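Local structure of glutamyl-tRNA(Gln) amidotransferase subunit B, mitochondrial (4N0H) at residues Q87-Y93 against Y283-P289. The protein is the mitochondrial B subunit of a yeast amidotransferase, a GatB/GatE-family protein that works as part of a complex of several chains. Sequence-based numbering, arbitrary orientation.
Sequences QFDRKHY and YRYMPDP
Arg90 and Met286 form an antiparallel hydrogen-bonded pair: Arg90 N gives a nearly straight bond (169°) to Met286 O at 2.7 Å, and Met286 N returns one to a lone pair of Arg90 O. Asp288 N to Phe88 O continues the ladder at one end; beyond the paired residues, where 283-285 is loop, His92 N bonds Tyr283 O. Tyr283 O also accepts from His92 ND1, which donates to Arg284 O at 3.0 Å as well; both oxygens lie in the imidazole plane, and this bent, bifurcated donation restricts the ring's rotation.

The charged contact is a salt bridge. Extended from CG to NE, the Arg90 chain brings NE within 2.8 Å of Asp288 OD2, which lies in the guanidinium plane but is itself met from above the carboxylate plane, the two planes being 64° apart. A water joins Arg90 NH2 to the same oxygen, and Pro289 CD covers one guanidinium face.

Lys91, with CG anti to the backbone N and the rest extended, lies along both tyrosines. Its CE makes a CH-pi contact 3.6 Å from the Tyr283 ring centroid, 3° off the normal, and NZ the cation-pi contact at 4.6 Å; CB and CG touch Tyr285 CE2.

Strand 89-92 lies between 102-120 and the short strand 286-287, which within this chain pairs only with it. The salt bridge and ND1 bonds orient Arg90 and His92, whose other nitrogens bond polar side chains of another protein's chain, consistent with a role in that interface.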
ATOM      1  N   GLN B  87      -8.824  10.297  -8.274  1.00 28.00           N
ATOM      2  CA  GLN B  87      -7.936   9.366  -7.599  1.00 25.41           C
ATOM      3  C   GLN B  87      -7.645   8.195  -8.515  1.00 23.55           C
ATOM      4  O   GLN B  87      -8.364   7.962  -9.493  1.00 20.92           O
ATOM      5  CB  GLN B  87      -8.588   8.850  -6.315  1.00 33.76           C
ATOM      6  CG  GLN B  87      -9.953   8.227  -6.545  1.00 43.88           C
ATOM      7  CD  GLN B  87     -10.421   7.355  -5.390  1.00 48.49           C
ATOM      8  OE1 GLN B  87     -10.268   7.712  -4.219  1.00 49.10           O
ATOM      9  NE2 GLN B  87     -10.989   6.194  -5.719  1.00 40.09           N
ATOM     10  N   PHE B  88      -6.585   7.461  -8.199  1.00 23.17           N
ATOM     11  CA  PHE B  88      -6.248   6.257  -8.936  1.00 27.16           C
ATOM     12  C   PHE B  88      -6.624   5.024  -8.129  1.00 25.36           C
ATOM     13  O   PHE B  88      -6.435   4.990  -6.915  1.00 27.28           O
ATOM     14  CB  PHE B  88      -4.758   6.238  -9.273  1.00 25.77           C
ATOM     15  CG  PHE B  88      -4.362   7.256 -10.295  1.00 26.33           C
ATOM     16  CD1 PHE B  88      -3.942   8.517  -9.911  1.00 22.08           C
ATOM     17  CD2 PHE B  88      -4.438   6.962 -11.644  1.00 26.62           C
ATOM     18  CE1 PHE B  88      -3.587   9.459 -10.857  1.00 22.85           C
ATOM     19  CE2 PHE B  88      -4.084   7.903 -12.594  1.00 29.28           C
ATOM     20  CZ  PHE B  88      -3.659   9.150 -12.199  1.00 24.20           C
ATOM     21  N   ASP B  89      -7.146   4.011  -8.811  1.00 26.65           N
ATOM     22  CA  ASP B  89      -7.525   2.759  -8.163  1.00 27.78           C
ATOM     23  C   ASP B  89      -6.756   1.599  -8.779  1.00 24.27           C
ATOM     24  O   ASP B  89      -6.275   1.696  -9.903  1.00 30.34           O
ATOM     25  CB  ASP B  89      -9.028   2.514  -8.305  1.00 30.15           C
ATOM     26  CG  ASP B  89      -9.848   3.766  -8.043  1.00 34.48           C
ATOM     27  OD1 ASP B  89     -10.454   4.290  -9.007  1.00 29.03           O
ATOM     28  OD2 ASP B  89      -9.879   4.229  -6.878  1.00 32.26           O
ATOM     29  N   ARG B  90      -6.648   0.505  -8.035  1.00 23.37           N
ATOM     30  CA  ARG B  90      -5.968  -0.691  -8.515  1.00 23.26           C
ATOM     31  C   ARG B  90      -6.961  -1.681  -9.116  1.00 28.55           C
ATOM     32  O   ARG B  90      -7.914  -2.099  -8.456  1.00 27.83           O
ATOM     33  CB  ARG B  90      -5.203  -1.360  -7.373  1.00 19.23           C
ATOM     34  CG  ARG B  90      -4.163  -0.459  -6.738  1.00 22.59           C
ATOM     35  CD  ARG B  90      -3.432  -1.159  -5.607  1.00 20.79           C
ATOM     36  NE  ARG B  90      -2.360  -0.327  -5.072  1.00 24.95           N
ATOM     37  CZ  ARG B  90      -1.605  -0.667  -4.031  1.00 27.65           C
ATOM     38  NH1 ARG B  90      -1.806  -1.825  -3.419  1.00 23.38           N
ATOM     39  NH2 ARG B  90      -0.647   0.147  -3.605  1.00 24.34           N
ATOM     40  N   LYS B  91      -6.729  -2.046 -10.373  1.00 26.52           N
ATOM     41  CA  LYS B  91      -7.534  -3.041 -11.066  1.00 29.07           C
ATOM     42  C   LYS B  91      -6.719  -4.326 -11.119  1.00 26.15           C
ATOM     43  O   LYS B  91      -5.724  -4.394 -11.836  1.00 27.05           O
ATOM     44  CB  LYS B  91      -7.866  -2.552 -12.479  1.00 28.46           C
ATOM     45  CG  LYS B  91      -8.616  -3.554 -13.352  1.00 32.09           C
ATOM     46  CD  LYS B  91      -8.809  -2.995 -14.761  1.00 34.79           C
ATOM     47  CE  LYS B  91      -9.610  -3.940 -15.641  1.00 37.61           C
ATOM     48  NZ  LYS B  91      -9.869  -3.334 -16.984  1.00 38.62           N
ATOM     49  N   HIS B  92      -7.135  -5.335 -10.357  1.00 24.16           N
ATOM     50  CA  HIS B  92      -6.302  -6.517 -10.118  1.00 27.70           C
ATOM     51  C   HIS B  92      -6.523  -7.662 -11.115  1.00 31.62           C
ATOM     52  O   HIS B  92      -7.661  -8.088 -11.338  1.00 28.43           O
ATOM     53  CB  HIS B  92      -6.525  -7.060  -8.699  1.00 27.88           C
ATOM     54  CG  HIS B  92      -6.134  -6.111  -7.605  1.00 29.00           C
ATOM     55  ND1 HIS B  92      -7.037  -5.268  -6.991  1.00 28.00           N
ATOM     56  CD2 HIS B  92      -4.943  -5.891  -6.999  1.00 26.12           C
ATOM     57  CE1 HIS B  92      -6.417  -4.564  -6.059  1.00 27.27           C
ATOM     58  NE2 HIS B  92      -5.144  -4.919  -6.047  1.00 26.01           N
ATOM     59  N   TYR B  93      -5.426  -8.144 -11.698  1.00 27.02           N
ATOM     60  CA  TYR B  93      -5.393  -9.413 -12.430  1.00 30.97           C
ATOM     61  C   TYR B  93      -3.953  -9.826 -12.748  1.00 31.30           C
ATOM     62  O   TYR B  93      -3.049  -8.991 -12.757  1.00 30.98           O
ATOM     63  CB  TYR B  93      -6.237  -9.356 -13.708  1.00 35.40           C
ATOM     64  CG  TYR B  93      -5.757  -8.366 -14.743  1.00 42.34           C
ATOM     65  CD1 TYR B  93      -6.159  -7.036 -14.702  1.00 44.32           C
ATOM     66  CD2 TYR B  93      -4.918  -8.768 -15.776  1.00 46.75           C
ATOM     67  CE1 TYR B  93      -5.728  -6.127 -15.656  1.00 48.96           C
ATOM     68  CE2 TYR B  93      -4.481  -7.871 -16.733  1.00 50.54           C
ATOM     69  CZ  TYR B  93      -4.888  -6.553 -16.669  1.00 54.65           C
ATOM     70  OH  TYR B  93      -4.451  -5.663 -17.622  1.00 60.59           O
ATOM     71  N   TYR B 283     -12.315  -7.576 -10.490  1.00 31.58           N
ATOM     72  CA  TYR B 283     -11.030  -6.892 -10.535  1.00 29.05           C
ATOM     73  C   TYR B 283     -10.647  -6.319  -9.170  1.00 29.37           C
ATOM     74  O   TYR B 283      -9.538  -5.820  -8.989  1.00 29.44           O
ATOM     75  CB  TYR B 283     -11.034  -5.800 -11.609  1.00 30.61           C
ATOM     76  CG  TYR B 283     -11.098  -6.346 -13.018  1.00 35.21           C
ATOM     77  CD1 TYR B 283     -10.028  -7.059 -13.553  1.00 31.21           C
ATOM     78  CD2 TYR B 283     -12.221  -6.155 -13.812  1.00 37.58           C
ATOM     79  CE1 TYR B 283     -10.076  -7.565 -14.832  1.00 37.26           C
ATOM     80  CE2 TYR B 283     -12.279  -6.665 -15.101  1.00 41.61           C
ATOM     81  CZ  TYR B 283     -11.199  -7.365 -15.604  1.00 42.07           C
ATOM     82  OH  TYR B 283     -11.238  -7.875 -16.882  1.00 43.70           O
ATOM     83  N   ARG B 284     -11.574  -6.401  -8.218  1.00 30.45           N
ATOM     84  CA  ARG B 284     -11.327  -5.961  -6.849  1.00 27.70           C
ATOM     85  C   ARG B 284     -10.757  -4.545  -6.801  1.00 28.72           C
ATOM     86  O   ARG B 284      -9.724  -4.299  -6.171  1.00 27.52           O
ATOM     87  CB  ARG B 284     -10.406  -6.953  -6.130  1.00 25.36           C
ATOM     88  CG  ARG B 284     -11.085  -8.286  -5.788  1.00 29.64           C
ATOM     89  CD  ARG B 284     -10.124  -9.460  -5.887  1.00 32.75           C
ATOM     90  NE  ARG B 284      -9.727  -9.702  -7.271  1.00 33.60           N
ATOM     91  CZ  ARG B 284      -8.497 -10.019  -7.661  1.00 31.04           C
ATOM     92  NH1 ARG B 284      -7.517 -10.144  -6.775  1.00 30.41           N
ATOM     93  NH2 ARG B 284      -8.246 -10.202  -8.945  1.00 29.28           N
ATOM     94  N   TYR B 285     -11.435  -3.625  -7.488  1.00 26.26           N
ATOM     95  CA  TYR B 285     -11.020  -2.226  -7.537  1.00 29.35           C
ATOM     96  C   TYR B 285     -10.834  -1.660  -6.133  1.00 31.83           C
ATOM     97  O   TYR B 285     -11.749  -1.693  -5.313  1.00 33.11           O
ATOM     98  CB  TYR B 285     -12.045  -1.377  -8.288  1.00 26.62           C
ATOM     99  CG  TYR B 285     -12.151  -1.672  -9.770  1.00 31.52           C
ATOM    100  CD1 TYR B 285     -13.232  -2.381 -10.279  1.00 36.14           C
ATOM    101  CD2 TYR B 285     -11.179  -1.228 -10.661  1.00 31.49           C
ATOM    102  CE1 TYR B 285     -13.346  -2.643 -11.630  1.00 39.89           C
ATOM    103  CE2 TYR B 285     -11.284  -1.487 -12.017  1.00 38.33           C
ATOM    104  CZ  TYR B 285     -12.370  -2.197 -12.494  1.00 38.65           C
ATOM    105  OH  TYR B 285     -12.484  -2.464 -13.839  1.00 40.82           O
ATOM    106  N   MET B 286      -9.638  -1.155  -5.868  1.00 27.18           N
ATOM    107  CA  MET B 286      -9.298  -0.580  -4.575  1.00 25.58           C
ATOM    108  C   MET B 286      -8.606   0.746  -4.813  1.00 23.57           C
ATOM    109  O   MET B 286      -7.638   0.805  -5.566  1.00 22.72           O
ATOM    110  CB  MET B 286      -8.353  -1.515  -3.811  1.00 24.59           C
ATOM    111  CG  MET B 286      -8.033  -1.061  -2.391  1.00 33.29           C
ATOM    112  SD  MET B 286      -6.814  -2.115  -1.559  1.00 37.37           S
ATOM    113  CE  MET B 286      -5.333  -1.722  -2.481  1.00 35.95           C
ATOM    114  N   PRO B 287      -9.103   1.820  -4.183  1.00 25.76           N
ATOM    115  CA  PRO B 287      -8.387   3.095  -4.279  1.00 27.43           C
ATOM    116  C   PRO B 287      -6.946   2.903  -3.825  1.00 29.40           C
ATOM    117  O   PRO B 287      -6.721   2.227  -2.817  1.00 25.73           O
ATOM    118  CB  PRO B 287      -9.138   3.984  -3.290  1.00 28.92           C
ATOM    119  CG  PRO B 287     -10.521   3.423  -3.269  1.00 29.46           C
ATOM    120  CD  PRO B 287     -10.337   1.935  -3.388  1.00 29.70           C
ATOM    121  N   ASP B 288      -5.986   3.447  -4.567  1.00 23.72           N
ATOM    122  CA  ASP B 288      -4.591   3.275  -4.193  1.00 25.62           C
ATOM    123  C   ASP B 288      -4.331   3.913  -2.829  1.00 26.53           C
ATOM    124  O   ASP B 288      -4.708   5.058  -2.593  1.00 28.18           O
ATOM    125  CB  ASP B 288      -3.651   3.850  -5.246  1.00 26.32           C
ATOM    126  CG  ASP B 288      -2.216   3.428  -5.028  1.00 24.00           C
ATOM    127  OD1 ASP B 288      -1.492   4.127  -4.285  1.00 24.39           O
ATOM    128  OD2 ASP B 288      -1.812   2.391  -5.592  1.00 25.58           O
ATOM    129  N   PRO B 289      -3.712   3.154  -1.915  1.00 29.30           N
ATOM    130  CA  PRO B 289      -3.501   3.644  -0.549  1.00 28.78           C
ATOM    131  C   PRO B 289      -2.298   4.574  -0.412  1.00 30.09           C
ATOM    132  O   PRO B 289      -2.123   5.162   0.653  1.00 30.16           O
ATOM    133  CB  PRO B 289      -3.287   2.358   0.255  1.00 29.75           C
ATOM    134  CG  PRO B 289      -2.762   1.373  -0.733  1.00 30.25           C
ATOM    135  CD  PRO B 289      -3.380   1.723  -2.061  1.00 26.55           C
TER
HETATM  136  O   HOH W   1       0.721   2.496  -4.546  1.00 40.08           O